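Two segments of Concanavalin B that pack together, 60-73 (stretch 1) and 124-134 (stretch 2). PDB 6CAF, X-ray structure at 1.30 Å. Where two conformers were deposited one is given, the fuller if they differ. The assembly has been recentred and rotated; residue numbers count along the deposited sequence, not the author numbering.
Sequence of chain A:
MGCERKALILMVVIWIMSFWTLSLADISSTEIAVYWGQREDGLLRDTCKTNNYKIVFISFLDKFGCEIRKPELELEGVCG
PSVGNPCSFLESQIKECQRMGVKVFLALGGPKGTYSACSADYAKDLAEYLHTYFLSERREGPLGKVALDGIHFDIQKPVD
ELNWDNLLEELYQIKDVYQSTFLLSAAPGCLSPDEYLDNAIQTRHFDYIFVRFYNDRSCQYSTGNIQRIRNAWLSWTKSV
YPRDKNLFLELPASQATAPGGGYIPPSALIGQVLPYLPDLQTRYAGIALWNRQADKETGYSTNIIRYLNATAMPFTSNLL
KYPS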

# COMPACT_ATOMS: atom_id res chain seq x y z
N PHE A 60 -9.88 -3.61 -0.59
CA PHE A 60 -9.06 -4.43 0.28
C PHE A 60 -9.64 -5.83 0.40
O PHE A 60 -10.85 -6.00 0.34
CB PHE A 60 -9.05 -3.88 1.71
CG PHE A 60 -8.41 -2.52 1.86
CD1 PHE A 60 -7.05 -2.40 2.02
CD2 PHE A 60 -9.17 -1.37 1.80
CE1 PHE A 60 -6.45 -1.18 2.16
CE2 PHE A 60 -8.58 -0.14 1.95
CZ PHE A 60 -7.22 -0.04 2.11
N LEU A 61 -8.77 -6.80 0.65
CA LEU A 61 -9.19 -8.10 1.20
C LEU A 61 -9.29 -7.88 2.71
O LEU A 61 -8.28 -7.77 3.39
CB LEU A 61 -8.19 -9.19 0.85
CG LEU A 61 -8.69 -10.59 1.14
CD1 LEU A 61 -9.62 -11.08 0.04
CD2 LEU A 61 -7.53 -11.54 1.34
N ASP A 62 -10.52 -7.72 3.21
CA ASP A 62 -10.73 -7.25 4.56
C ASP A 62 -11.57 -8.14 5.44
O ASP A 62 -11.91 -7.72 6.55
CB ASP A 62 -11.32 -5.85 4.56
CG ASP A 62 -12.69 -5.80 4.00
OD1 ASP A 62 -13.24 -6.80 3.50
OD2 ASP A 62 -13.27 -4.70 4.05
N LYS A 63 -11.83 -9.37 5.02
CA LYS A 63 -12.61 -10.32 5.81
C LYS A 63 -11.91 -11.67 5.75
O LYS A 63 -12.06 -12.42 4.79
CB LYS A 63 -14.05 -10.40 5.33
CG LYS A 63 -14.93 -9.29 5.88
CD LYS A 63 -16.29 -9.26 5.20
CE LYS A 63 -16.40 -8.05 4.30
NZ LYS A 63 -15.82 -8.25 2.94
N PHE A 64 -11.12 -11.95 6.77
CA PHE A 64 -10.41 -13.20 6.87
C PHE A 64 -10.08 -13.45 8.32
O PHE A 64 -10.08 -12.52 9.12
CB PHE A 64 -9.19 -13.26 5.93
CG PHE A 64 -8.16 -12.20 6.15
CD1 PHE A 64 -7.18 -12.35 7.11
CD2 PHE A 64 -8.12 -11.08 5.34
CE1 PHE A 64 -6.21 -11.40 7.30
CE2 PHE A 64 -7.14 -10.12 5.52
CZ PHE A 64 -6.19 -10.29 6.50
N GLY A 65 -9.76 -14.70 8.66
CA GLY A 65 -9.55 -15.11 10.03
C GLY A 65 -9.81 -16.57 10.15
O GLY A 65 -10.03 -17.25 9.17
N CYS A 66 -9.77 -17.06 11.38
CA CYS A 66 -9.61 -18.48 11.64
C CYS A 66 -10.52 -19.40 10.87
O CYS A 66 -10.12 -20.48 10.37
CB CYS A 66 -9.79 -18.80 13.16
SG CYS A 66 -8.65 -17.95 14.27
N GLU A 67 -11.78 -19.06 10.77
CA GLU A 67 -12.70 -20.03 10.16
C GLU A 67 -13.08 -19.64 8.74
O GLU A 67 -14.03 -20.17 8.18
CB GLU A 67 -13.95 -20.21 11.01
CG GLU A 67 -13.68 -20.88 12.36
CD GLU A 67 -13.01 -22.24 12.21
OE1 GLU A 67 -13.71 -23.26 12.36
OE2 GLU A 67 -11.78 -22.28 11.95
N ILE A 68 -12.33 -18.72 8.16
CA ILE A 68 -12.58 -18.29 6.80
C ILE A 68 -11.57 -18.99 5.88
O ILE A 68 -10.43 -18.57 5.70
CB ILE A 68 -12.54 -16.78 6.69
CG1 ILE A 68 -13.59 -16.19 7.67
CG2 ILE A 68 -12.83 -16.37 5.26
CD1 ILE A 68 -13.72 -14.70 7.66
N ARG A 69 -12.01 -20.12 5.33
CA ARG A 69 -11.13 -21.02 4.61
C ARG A 69 -10.73 -20.42 3.25
O ARG A 69 -9.61 -20.62 2.77
CB ARG A 69 -11.83 -22.38 4.46
CG ARG A 69 -11.09 -23.45 3.69
CD ARG A 69 -10.23 -24.24 4.64
NE ARG A 69 -9.53 -25.34 3.99
CZ ARG A 69 -8.29 -25.68 4.31
NH1 ARG A 69 -7.64 -25.00 5.26
NH2 ARG A 69 -7.71 -26.68 3.69
N LYS A 70 -11.65 -19.69 2.64
CA LYS A 70 -11.44 -19.12 1.32
C LYS A 70 -11.93 -17.69 1.30
O LYS A 70 -13.07 -17.43 0.92
CB LYS A 70 -12.18 -19.91 0.24
CG LYS A 70 -11.68 -19.58 -1.15
CD LYS A 70 -12.35 -20.42 -2.24
CE LYS A 70 -11.78 -20.07 -3.60
NZ LYS A 70 -12.26 -20.99 -4.68
N PRO A 71 -11.08 -16.76 1.73
CA PRO A 71 -11.53 -15.38 1.79
C PRO A 71 -12.09 -14.87 0.47
O PRO A 71 -11.57 -15.19 -0.60
CB PRO A 71 -10.27 -14.62 2.19
CG PRO A 71 -9.51 -15.61 3.02
CD PRO A 71 -9.77 -16.93 2.35
N GLU A 72 -13.16 -14.11 0.56
CA GLU A 72 -13.79 -13.53 -0.61
C GLU A 72 -13.52 -12.05 -0.71
O GLU A 72 -13.50 -11.33 0.30
CB GLU A 72 -15.28 -13.79 -0.58
CG GLU A 72 -15.98 -13.27 -1.82
CD GLU A 72 -15.59 -14.03 -3.12
OE1 GLU A 72 -14.50 -13.80 -3.76
OE2 GLU A 72 -16.42 -14.85 -3.52
N LEU A 73 -13.28 -11.59 -1.93
CA LEU A 73 -13.00 -10.20 -2.15
C LEU A 73 -14.28 -9.43 -2.44
O LEU A 73 -15.09 -9.82 -3.28
CB LEU A 73 -12.00 -10.07 -3.31
CG LEU A 73 -11.50 -8.64 -3.57
CD1 LEU A 73 -10.65 -8.15 -2.42
CD2 LEU A 73 -10.72 -8.63 -4.85
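Stretch 2 124-134: KDLAEYLHTYF

Stretch 2 is helical from K124 to F134, with the helix running on at both ends and widening to a pi-type turn at 131-134. Stretch 1 is mostly extended chain and loop: short strands at 60-61 and 63-64, a type I turn from G65 to I68, then an open run to L73. The helix lies beside this loop. The backbones do not touch: the nearest CA pairs are R69 with D125 at 8.1 Å and K70 with Y129 at 7.3 Å. From L61 to F64 the chain runs against the helix direction. After the turn, from R69 to L73, it runs broadly with it. Side chains fill the gap and bury 464 Å² in total.

F60 is out of reach of the helix. L61 points toward it. Its CD2 lies 4.2 Å from L130 CD2 and 4.3 Å from Y129 CE2, at the edge of the Y129 ring. D62 and K63 are out of reach and pair with each other, K63 NZ to D62 OD1 at 3.0 Å. F64 turns back toward the helix with chi1 in p. Its CD1 meets L126 CD2 at 3.6 Å, an apolar contact between buried side chains.

The turn that follows carries the chain through G65, C66, E67 and I68 without contact. It is closed by I68 N to G65 O at 2.9 Å.

R69 starts away from the helix at CB, but its end comes nearer. NH1 forms a long salt bridge with D125 OD2 at 3.8 Å. Water 1 bridges the same two atoms, accepting from R69 NH1 at 2.9 Å and donating to D125 OD2 at 2.7 Å.

K70 leaves sideways with all four chi angles in t. This extended chain passes Y129, CG to CE1 at 3.8 Å, and reaches Y133, with CE over one face of that ring. K70 NZ is 4.1 Å from Y133 CE1. Water 2 lies 2.7 Å from Y133 OH and makes a weak hydrogen bond to K70 NZ at 3.4 Å.

P71 is central to the contact. Its CD sits over the face of the Y129 ring, 3.6 Å from the centroid and 10° off the normal, a CH-pi contact. Its CG also touches L126 CD1 at 4.0 Å. Y129 OH donates to P71 O in a very short hydrogen bond of 2.5 Å. One tyrosine thus holds the proline by both ring and carbonyl, and it has the largest covered area of either stretch.

E72 points away. L73 points toward the helix again, but its nearest approach is CD2 to F134 CE1 at 4.9 Å, beyond contact distance.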

# COMPACT_ATOMS: atom_id res chain seq x y z
N LYS A 124 -0.12 -19.72 7.76
CA LYS A 124 0.34 -20.54 6.63
C LYS A 124 -0.78 -20.81 5.63
O LYS A 124 -0.60 -20.65 4.41
CB LYS A 124 0.96 -21.84 7.14
CG LYS A 124 1.37 -22.83 6.07
CD LYS A 124 2.34 -22.22 5.08
CE LYS A 124 2.87 -23.28 4.14
NZ LYS A 124 3.69 -22.68 3.06
N ASP A 125 -1.96 -21.16 6.12
CA ASP A 125 -3.10 -21.41 5.24
C ASP A 125 -3.37 -20.15 4.37
O ASP A 125 -3.61 -20.24 3.16
CB ASP A 125 -4.39 -21.68 6.04
CG ASP A 125 -4.43 -22.98 6.78
OD1 ASP A 125 -3.63 -23.87 6.52
OD2 ASP A 125 -5.37 -23.10 7.61
N LEU A 126 -3.38 -18.98 5.00
CA LEU A 126 -3.67 -17.75 4.30
C LEU A 126 -2.56 -17.41 3.31
O LEU A 126 -2.83 -16.95 2.19
CB LEU A 126 -3.91 -16.62 5.31
CG LEU A 126 -4.33 -15.28 4.72
CD1 LEU A 126 -5.63 -15.36 3.96
CD2 LEU A 126 -4.39 -14.21 5.80
N ALA A 127 -1.30 -17.58 3.72
CA ALA A 127 -0.22 -17.33 2.78
C ALA A 127 -0.35 -18.21 1.54
O ALA A 127 -0.16 -17.75 0.41
CB ALA A 127 1.11 -17.56 3.47
N GLU A 128 -0.67 -19.48 1.75
CA GLU A 128 -0.87 -20.39 0.64
C GLU A 128 -2.04 -19.97 -0.23
O GLU A 128 -1.96 -20.01 -1.46
CB GLU A 128 -1.07 -21.83 1.14
CG GLU A 128 0.23 -22.47 1.65
CD GLU A 128 1.19 -22.82 0.54
OE1 GLU A 128 0.72 -23.35 -0.52
OE2 GLU A 128 2.42 -22.68 0.69
N TYR A 129 -3.13 -19.58 0.42
CA TYR A 129 -4.28 -19.07 -0.32
C TYR A 129 -3.90 -17.88 -1.20
O TYR A 129 -4.26 -17.82 -2.41
CB TYR A 129 -5.40 -18.72 0.65
CG TYR A 129 -6.50 -17.83 0.07
CD1 TYR A 129 -7.55 -18.32 -0.62
CD2 TYR A 129 -6.41 -16.45 0.24
CE1 TYR A 129 -8.55 -17.43 -1.13
CE2 TYR A 129 -7.33 -15.58 -0.24
CZ TYR A 129 -8.41 -16.04 -0.91
OH TYR A 129 -9.24 -14.97 -1.33
N LEU A 130 -3.18 -16.93 -0.61
CA LEU A 130 -2.76 -15.78 -1.39
C LEU A 130 -1.90 -16.19 -2.57
O LEU A 130 -2.05 -15.67 -3.70
CB LEU A 130 -2.07 -14.76 -0.51
CG LEU A 130 -2.96 -14.13 0.57
CD1 LEU A 130 -2.13 -13.37 1.56
CD2 LEU A 130 -4.00 -13.23 -0.05
N HIS A 131 -1.00 -17.13 -2.34
CA HIS A 131 -0.14 -17.55 -3.41
C HIS A 131 -0.91 -18.28 -4.53
O HIS A 131 -0.75 -17.96 -5.71
CB HIS A 131 0.99 -18.42 -2.87
CG HIS A 131 1.96 -18.79 -3.92
ND1 HIS A 131 2.04 -20.04 -4.46
CD2 HIS A 131 2.87 -18.04 -4.57
CE1 HIS A 131 2.98 -20.07 -5.37
NE2 HIS A 131 3.50 -18.86 -5.47
N THR A 132 -1.72 -19.26 -4.13
CA THR A 132 -2.45 -20.07 -5.07
C THR A 132 -3.40 -19.25 -5.91
O THR A 132 -3.53 -19.46 -7.12
CB THR A 132 -3.20 -21.20 -4.33
OG1 THR A 132 -2.24 -22.01 -3.66
CG2 THR A 132 -4.07 -21.97 -5.26
N TYR A 133 -4.09 -18.31 -5.25
CA TYR A 133 -5.21 -17.63 -5.87
C TYR A 133 -4.90 -16.23 -6.36
O TYR A 133 -5.68 -15.70 -7.16
CB TYR A 133 -6.43 -17.65 -4.96
CG TYR A 133 -6.99 -19.01 -4.78
CD1 TYR A 133 -7.80 -19.59 -5.75
CD2 TYR A 133 -6.69 -19.76 -3.67
CE1 TYR A 133 -8.30 -20.88 -5.61
CE2 TYR A 133 -7.18 -21.06 -3.53
CZ TYR A 133 -8.01 -21.61 -4.48
OH TYR A 133 -8.48 -22.91 -4.32
N PHE A 134 -3.80 -15.61 -5.93
CA PHE A 134 -3.44 -14.28 -6.37
C PHE A 134 -2.06 -14.07 -6.93
O PHE A 134 -1.85 -13.06 -7.60
CB PHE A 134 -3.64 -13.24 -5.23
CG PHE A 134 -5.07 -13.04 -4.81
CD1 PHE A 134 -5.90 -12.21 -5.49
CD2 PHE A 134 -5.55 -13.67 -3.72
CE1 PHE A 134 -7.19 -12.02 -5.08
CE2 PHE A 134 -6.83 -13.48 -3.28
CZ PHE A 134 -7.65 -12.64 -3.94
O HOH W 1 -7.83 -22.39 6.61
O HOH W 2 -10.44 -23.46 -6.07